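Long-range contacts in reducing end xylose-releasing exo-oligoxylanase (Bacillus halodurans, PDB 1WU4), which hydrolyses xylooligosaccharides of three or more units, releasing xylose from the reducing end with inversion of anomeric configuration: residues K183-I188 with S197-H202; P242-Y247 with F261-R266. The protein carries 1 engineered substitution. All coordinates share one frame; numbering follows the deposited sequence.

Contact 1. Residues K183-I188 with S197-H202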
loop_
_atom_site.group_PDB
_atom_site.type_symbol
_atom_site.label_atom_id
_atom_site.label_comp_id
_atom_site.label_asym_id
_atom_site.label_seq_id
_atom_site.Cartn_x
_atom_site.Cartn_y
_atom_site.Cartn_z
ATOM N N LYS A 183 0.858 -0.504 19.940
ATOM C CA LYS A 183 1.068 0.419 18.822
ATOM C C LYS A 183 1.031 -0.232 17.443
ATOM O O LYS A 183 1.616 0.293 16.495
ATOM C CB LYS A 183 2.404 1.162 18.977
ATOM C CG LYS A 183 2.507 2.075 20.195
ATOM C CD LYS A 183 2.664 1.291 21.486
ATOM C CE LYS A 183 2.916 2.221 22.663
ATOM N NZ LYS A 183 1.829 3.223 22.829
ATOM N N LEU A 184 0.339 -1.361 17.327
ATOM C CA LEU A 184 0.245 -2.069 16.053
ATOM C C LEU A 184 -1.094 -1.845 15.363
ATOM O O LEU A 184 -2.141 -1.860 16.011
ATOM C CB LEU A 184 0.432 -3.574 16.269
ATOM C CG LEU A 184 1.743 -4.051 16.897
ATOM C CD1 LEU A 184 1.673 -5.548 17.103
ATOM C CD2 LEU A 184 2.923 -3.693 16.002
ATOM N N ILE A 185 -1.057 -1.650 14.047
ATOM C CA ILE A 185 -2.286 -1.467 13.285
ATOM C C ILE A 185 -3.034 -2.803 13.328
ATOM O O ILE A 185 -2.414 -3.872 13.367
ATOM C CB ILE A 185 -1.980 -1.060 11.815
ATOM C CG1 ILE A 185 -3.276 -0.674 11.096
ATOM C CG2 ILE A 185 -1.267 -2.195 11.081
ATOM C CD1 ILE A 185 -3.048 -0.112 9.700
ATOM N N LYS A 186 -4.362 -2.739 13.339
ATOM C CA LYS A 186 -5.194 -3.941 13.400
ATOM C C LYS A 186 -5.723 -4.326 12.025
ATOM O O LYS A 186 -5.725 -3.510 11.103
ATOM C CB LYS A 186 -6.405 -3.706 14.301
ATOM C CG LYS A 186 -6.128 -3.184 15.695
ATOM C CD LYS A 186 -7.470 -2.852 16.345
ATOM C CE LYS A 186 -7.337 -2.290 17.739
ATOM N NZ LYS A 186 -8.692 -1.913 18.246
ATOM N N PHE A 187 -6.177 -5.571 11.894
ATOM C CA PHE A 187 -6.758 -6.031 10.637
ATOM C C PHE A 187 -8.044 -5.228 10.417
ATOM O O PHE A 187 -8.299 -4.736 9.317
ATOM C CB PHE A 187 -7.071 -7.525 10.695
ATOM C CG PHE A 187 -7.965 -7.984 9.590
ATOM C CD1 PHE A 187 -7.615 -7.767 8.262
ATOM C CD2 PHE A 187 -9.191 -8.573 9.876
ATOM C CE1 PHE A 187 -8.476 -8.124 7.232
ATOM C CE2 PHE A 187 -10.058 -8.933 8.855
ATOM C CZ PHE A 187 -9.700 -8.706 7.530
ATOM N N ILE A 188 -8.857 -5.129 11.468
ATOM C CA ILE A 188 -10.080 -4.324 11.458
ATOM C C ILE A 188 -10.240 -3.808 12.887
ATOM O O ILE A 188 -9.679 -4.377 13.823
ATOM C CB ILE A 188 -11.350 -5.101 10.990
ATOM C CG1 ILE A 188 -11.558 -6.371 11.810
ATOM C CG2 ILE A 188 -11.243 -5.409 9.504
ATOM C CD1 ILE A 188 -12.812 -7.139 11.406
ATOM N N SER A 197 1.013 -7.015 5.838
ATOM C CA SER A 197 1.048 -6.111 4.690
ATOM C C SER A 197 0.491 -4.717 4.973
ATOM O O SER A 197 0.702 -3.799 4.182
ATOM C CB SER A 197 0.294 -6.728 3.505
ATOM O OG SER A 197 -1.111 -6.708 3.703
ATOM N N TYR A 198 -0.216 -4.561 6.089
ATOM C CA TYR A 198 -0.798 -3.273 6.471
ATOM C C TYR A 198 0.213 -2.376 7.183
ATOM O O TYR A 198 -0.022 -1.178 7.355
ATOM C CB TYR A 198 -1.970 -3.482 7.432
ATOM C CG TYR A 198 -3.262 -4.002 6.838
ATOM C CD1 TYR A 198 -3.305 -4.595 5.575
ATOM C CD2 TYR A 198 -4.444 -3.942 7.577
ATOM C CE1 TYR A 198 -4.503 -5.118 5.065
ATOM C CE2 TYR A 198 -5.634 -4.456 7.083
ATOM C CZ TYR A 198 -5.660 -5.043 5.831
ATOM O OH TYR A 198 -6.846 -5.562 5.358
ATOM N N HIS A 199 1.328 -2.954 7.618
ATOM C CA HIS A 199 2.331 -2.188 8.347
ATOM C C HIS A 199 3.195 -1.313 7.459
ATOM O O HIS A 199 3.965 -1.804 6.632
ATOM C CB HIS A 199 3.185 -3.143 9.183
ATOM C CG HIS A 199 2.426 -3.774 10.307
ATOM N ND1 HIS A 199 2.513 -3.324 11.607
ATOM C CD2 HIS A 199 1.490 -4.752 10.309
ATOM C CE1 HIS A 199 1.660 -3.996 12.360
ATOM N NE2 HIS A 199 1.027 -4.868 11.597
ATOM N N LEU A 200 3.062 -0.005 7.653
ATOM C CA LEU A 200 3.790 0.982 6.868
ATOM C C LEU A 200 4.559 1.916 7.799
ATOM O O LEU A 200 4.177 3.074 7.998
ATOM C CB LEU A 200 2.795 1.783 6.026
ATOM C CG LEU A 200 1.820 0.952 5.183
ATOM C CD1 LEU A 200 0.788 1.873 4.546
ATOM C CD2 LEU A 200 2.577 0.165 4.120
ATOM N N PRO A 201 5.669 1.425 8.376
ATOM C CA PRO A 201 6.451 2.265 9.286
ATOM C C PRO A 201 6.883 3.585 8.669
ATOM O O PRO A 201 6.957 4.604 9.362
ATOM C CB PRO A 201 7.629 1.366 9.673
ATOM C CG PRO A 201 7.759 0.431 8.511
ATOM C CD PRO A 201 6.327 0.127 8.150
ATOM N N HIS A 202 7.163 3.567 7.368
ATOM C CA HIS A 202 7.574 4.776 6.671
ATOM C C HIS A 202 6.442 5.804 6.617
ATOM O O HIS A 202 6.693 7.007 6.618
ATOM C CB HIS A 202 8.103 4.440 5.264
ATOM C CG HIS A 202 7.245 3.486 4.493
ATOM N ND1 HIS A 202 6.856 2.261 4.991
ATOM C CD2 HIS A 202 6.731 3.563 3.241
ATOM C CE1 HIS A 202 6.140 1.624 4.080
ATOM N NE2 HIS A 202 6.050 2.391 3.009
HETATM O O HOH W 1 -9.117 -4.863 6.663
#

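Contact 2. Residues P242-Y247 with F261-R266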
loop_
_atom_site.group_PDB
_atom_site.type_symbol
_atom_site.label_atom_id
_atom_site.label_comp_id
_atom_site.label_asym_id
_atom_site.label_seq_id
_atom_site.Cartn_x
_atom_site.Cartn_y
_atom_site.Cartn_z
ATOM N N PRO A 242 2.637 -14.171 6.477
ATOM C CA PRO A 242 1.252 -14.614 6.312
ATOM C C PRO A 242 0.362 -13.412 6.019
ATOM O O PRO A 242 0.757 -12.271 6.269
ATOM C CB PRO A 242 0.933 -15.242 7.664
ATOM C CG PRO A 242 1.702 -14.359 8.611
ATOM C CD PRO A 242 3.034 -14.204 7.899
ATOM N N GLU A 243 -0.829 -13.659 5.486
ATOM C CA GLU A 243 -1.749 -12.565 5.198
ATOM C C GLU A 243 -2.241 -11.936 6.504
ATOM O O GLU A 243 -2.223 -10.715 6.650
ATOM C CB GLU A 243 -2.918 -13.068 4.355
ATOM C CG GLU A 243 -2.501 -13.447 2.947
ATOM C CD GLU A 243 -3.677 -13.826 2.079
ATOM O OE1 GLU A 243 -4.263 -14.905 2.308
ATOM O OE2 GLU A 243 -4.016 -13.038 1.171
ATOM N N TYR A 244 -2.693 -12.770 7.439
ATOM C CA TYR A 244 -3.134 -12.299 8.755
ATOM C C TYR A 244 -2.194 -12.920 9.785
ATOM O O TYR A 244 -1.739 -14.054 9.617
ATOM C CB TYR A 244 -4.546 -12.768 9.113
ATOM C CG TYR A 244 -5.703 -12.254 8.283
ATOM C CD1 TYR A 244 -5.516 -11.387 7.206
ATOM C CD2 TYR A 244 -6.996 -12.690 8.561
ATOM C CE1 TYR A 244 -6.606 -10.977 6.417
ATOM C CE2 TYR A 244 -8.078 -12.292 7.791
ATOM C CZ TYR A 244 -7.878 -11.441 6.721
ATOM O OH TYR A 244 -8.965 -11.089 5.950
ATOM N N ALA A 245 -1.924 -12.188 10.858
ATOM C CA ALA A 245 -1.055 -12.696 11.909
ATOM C C ALA A 245 -1.505 -12.144 13.250
ATOM O O ALA A 245 -2.026 -11.033 13.333
ATOM C CB ALA A 245 0.391 -12.300 11.641
ATOM N N TYR A 246 -1.318 -12.931 14.301
ATOM C CA TYR A 246 -1.675 -12.492 15.639
ATOM C C TYR A 246 -0.636 -11.461 16.060
ATOM O O TYR A 246 0.378 -11.282 15.380
ATOM C CB TYR A 246 -1.648 -13.683 16.596
ATOM C CG TYR A 246 -2.680 -14.735 16.276
ATOM C CD1 TYR A 246 -4.043 -14.462 16.399
ATOM C CD2 TYR A 246 -2.300 -16.006 15.841
ATOM C CE1 TYR A 246 -5.000 -15.425 16.100
ATOM C CE2 TYR A 246 -3.250 -16.977 15.538
ATOM C CZ TYR A 246 -4.598 -16.681 15.670
ATOM O OH TYR A 246 -5.539 -17.646 15.382
ATOM N N TYR A 247 -0.876 -10.775 17.173
ATOM C CA TYR A 247 0.095 -9.792 17.631
ATOM C C TYR A 247 1.406 -10.485 17.988
ATOM O O TYR A 247 2.465 -9.864 17.939
ATOM C CB TYR A 247 -0.417 -9.023 18.853
ATOM C CG TYR A 247 -1.612 -8.133 18.589
ATOM C CD1 TYR A 247 -1.714 -7.388 17.413
ATOM C CD2 TYR A 247 -2.617 -7.996 19.543
ATOM C CE1 TYR A 247 -2.790 -6.526 17.196
ATOM C CE2 TYR A 247 -3.693 -7.137 19.340
ATOM C CZ TYR A 247 -3.774 -6.406 18.167
ATOM O OH TYR A 247 -4.838 -5.551 17.973
ATOM N N PHE A 261 0.059 -15.340 0.493
ATOM C CA PHE A 261 -0.845 -15.160 -0.626
ATOM C C PHE A 261 -1.027 -13.673 -0.934
ATOM O O PHE A 261 -0.231 -12.838 -0.508
ATOM C CB PHE A 261 -2.192 -15.836 -0.331
ATOM C CG PHE A 261 -2.890 -16.370 -1.560
ATOM C CD1 PHE A 261 -4.219 -16.054 -1.810
ATOM C CD2 PHE A 261 -2.219 -17.201 -2.459
ATOM C CE1 PHE A 261 -4.874 -16.555 -2.935
ATOM C CE2 PHE A 261 -2.869 -17.708 -3.587
ATOM C CZ PHE A 261 -4.199 -17.383 -3.824
ATOM N N SER A 262 -2.093 -13.352 -1.658
ATOM C CA SER A 262 -2.377 -11.987 -2.101
ATOM C C SER A 262 -1.987 -10.805 -1.212
ATOM O O SER A 262 -1.265 -9.919 -1.657
ATOM C CB SER A 262 -3.851 -11.890 -2.485
ATOM O OG SER A 262 -4.173 -12.927 -3.398
ATOM N N ASP A 263 -2.470 -10.766 0.026
ATOM C CA ASP A 263 -2.131 -9.659 0.924
ATOM C C ASP A 263 -0.624 -9.561 1.155
ATOM O O ASP A 263 -0.038 -8.476 1.092
ATOM C CB ASP A 263 -2.800 -9.848 2.292
ATOM C CG ASP A 263 -4.231 -9.350 2.334
ATOM O OD1 ASP A 263 -4.932 -9.421 1.307
ATOM O OD2 ASP A 263 -4.661 -8.902 3.419
ATOM N N SER A 264 -0.020 -10.717 1.425
ATOM C CA SER A 264 1.401 -10.859 1.736
ATOM C C SER A 264 2.387 -10.243 0.761
ATOM O O SER A 264 3.459 -9.792 1.163
ATOM C CB SER A 264 1.765 -12.342 1.862
ATOM O OG SER A 264 0.847 -13.052 2.669
ATOM N N TYR A 265 2.045 -10.254 -0.521
ATOM C CA TYR A 265 2.947 -9.740 -1.540
ATOM C C TYR A 265 3.427 -8.324 -1.262
ATOM O O TYR A 265 4.566 -7.974 -1.572
ATOM C CB TYR A 265 2.277 -9.798 -2.916
ATOM C CG TYR A 265 1.768 -11.169 -3.315
ATOM C CD1 TYR A 265 2.192 -12.323 -2.650
ATOM C CD2 TYR A 265 0.871 -11.313 -4.375
ATOM C CE1 TYR A 265 1.733 -13.584 -3.031
ATOM C CE2 TYR A 265 0.411 -12.568 -4.763
ATOM C CZ TYR A 265 0.843 -13.696 -4.090
ATOM O OH TYR A 265 0.381 -14.930 -4.474
ATOM N N ARG A 266 2.564 -7.513 -0.660
ATOM C CA ARG A 266 2.908 -6.129 -0.381
ATOM C C ARG A 266 3.995 -5.921 0.663
ATOM O O ARG A 266 4.602 -4.853 0.717
ATOM C CB ARG A 266 1.644 -5.362 0.001
ATOM C CG ARG A 266 0.636 -5.344 -1.134
ATOM C CD ARG A 266 -0.708 -4.788 -0.719
ATOM N NE ARG A 266 -1.333 -5.603 0.315
ATOM C CZ ARG A 266 -2.616 -5.524 0.647
ATOM N NH1 ARG A 266 -3.411 -4.668 0.021
ATOM N NH2 ARG A 266 -3.100 -6.298 1.608
#

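Contact 1. Residues K183-I188 with S197-H202
Ile185 lays its methyl CG2 over one face of the His199 imidazole, 3.7 Å from the ring centroid and only 14° off the normal, a CH-pi contact. The methyl is displaced from the ring centre toward NE2, and Ile185 CG2 is nearest His199 NE2, at 3.6 Å. With CG1 anti to the backbone N (chi1 -172°), CG2 sits between N and C of its own backbone, and from there Ile185 CG2 also meets Tyr198 CB at 3.9 Å. Leu184 reaches the same imidazole differently, its CD2 lying near the ring plane at the edge, 3.9 Å from His199 CE1. Both ring nitrogens are engaged outside the pair of segments, ND1 with Ser226 and NE2 with Ser194 OG, which fixes the rotation of the ring beneath the methyl. Since Ser194 OG is also hydrogen-bonded to Ile185 O, it ties the two segments together from outside.

The Tyr198 ring presents its edge to the backbone of 183-188: Phe187 O lies in its plane, 3.5 Å from CE2. The Phe187 side chain crosses it at a slant, CE1 coming within 3.6 Å of Tyr198 OH. A water closes this end of the contact, donating to Phe187 O at 2.8 Å and hydrogen-bonded to Tyr198 OH at 2.7 Å.

The contact joins the loop that follows helix 154-167 to the turn leading into helix 201-210, with Leu200 at the N-cap. Helix 127-144 packs on Ile185 and Tyr198, helix 216-233 covers Leu184, and strand 193-194 lies in the connection between the segments.

Contact 2. Residues P242-Y247 with F261-R266
The Glu243 carboxylate stands almost perpendicular to the Phe261 ring, the planes 82° apart, with OE2 near the plane of that ring at its edge. The Tyr244 ring likewise offers an edge, its CE1 lying 4.1 Å from Asp263 OD2. Outside the two segments, Tyr257 stacks with the Tyr244 ring and Arg305 makes a cation-pi contact with that of Phe261. Within 261-266, Phe261 O sits over one face of the Tyr265 ring, away from the centre of the ring. In this (alpha/alpha)6 barrel of glycoside hydrolase family 8, segment 261-266 leads into helix 265-278 and carries Asp263, the presumed proton acceptor.

Glu243 makes the main link. Its chain leaves with CG anti to the carbonyl carbon (chi1 -69°) and runs on extended, bringing Glu243 OE2 to Asp263 N in a nearly straight hydrogen bond of 3.0 Å (171° at the hydrogen) that uses the anti lone pair. This holds the backbone of the putative base, although the two carboxylates, about perpendicular, come close, with Glu243 OE2 3.7 Å from Asp263 OD1. On the way, Glu243 CG passes 3.4 Å from Ser264 OG, and CD packs 3.5 Å from Phe261 CB. An alanine in place of Glu243 would probably leave Asp263 N without this acceptor, open a gap beside Phe261 CB and let the turn around Asp263 shift.

Ser264 OG lies 3.3 Å from Glu243 N without bonding to it; its stronger partner is Ala241 O, just before the first segment, and it also accepts from Phe261 N. Arg266 grips Asp263 at two places: NH2 forms a long salt bridge to OD2, and NE donates (3.2 Å) to Asp263 O, a carbonyl oxygen that also accepts from Arg266 N.

Overall arrangement
Contacts 1 and 2 follow one another along the chain, their centres 11 Å apart, and they touch each other directly next to the presumed catalytic residues. Strands 193-194 and 245-246 pair antiparallel, joining the connection inside contact 1 to the first segment of contact 2, and the rings of Phe187 and Tyr244 meet at about 35°. Ser197 OG lies 2.9 Å from Arg266 NH2, a probable hydrogen bond. Arg266 also forms a salt bridge to Glu70, the presumed proton donor, so it is linked to both presumed catalytic carboxylates. The Tyr198 side chain is about 4 Å from that of Asp263 and about 7 Å from that of Glu70, placing contact 1 beside the active site.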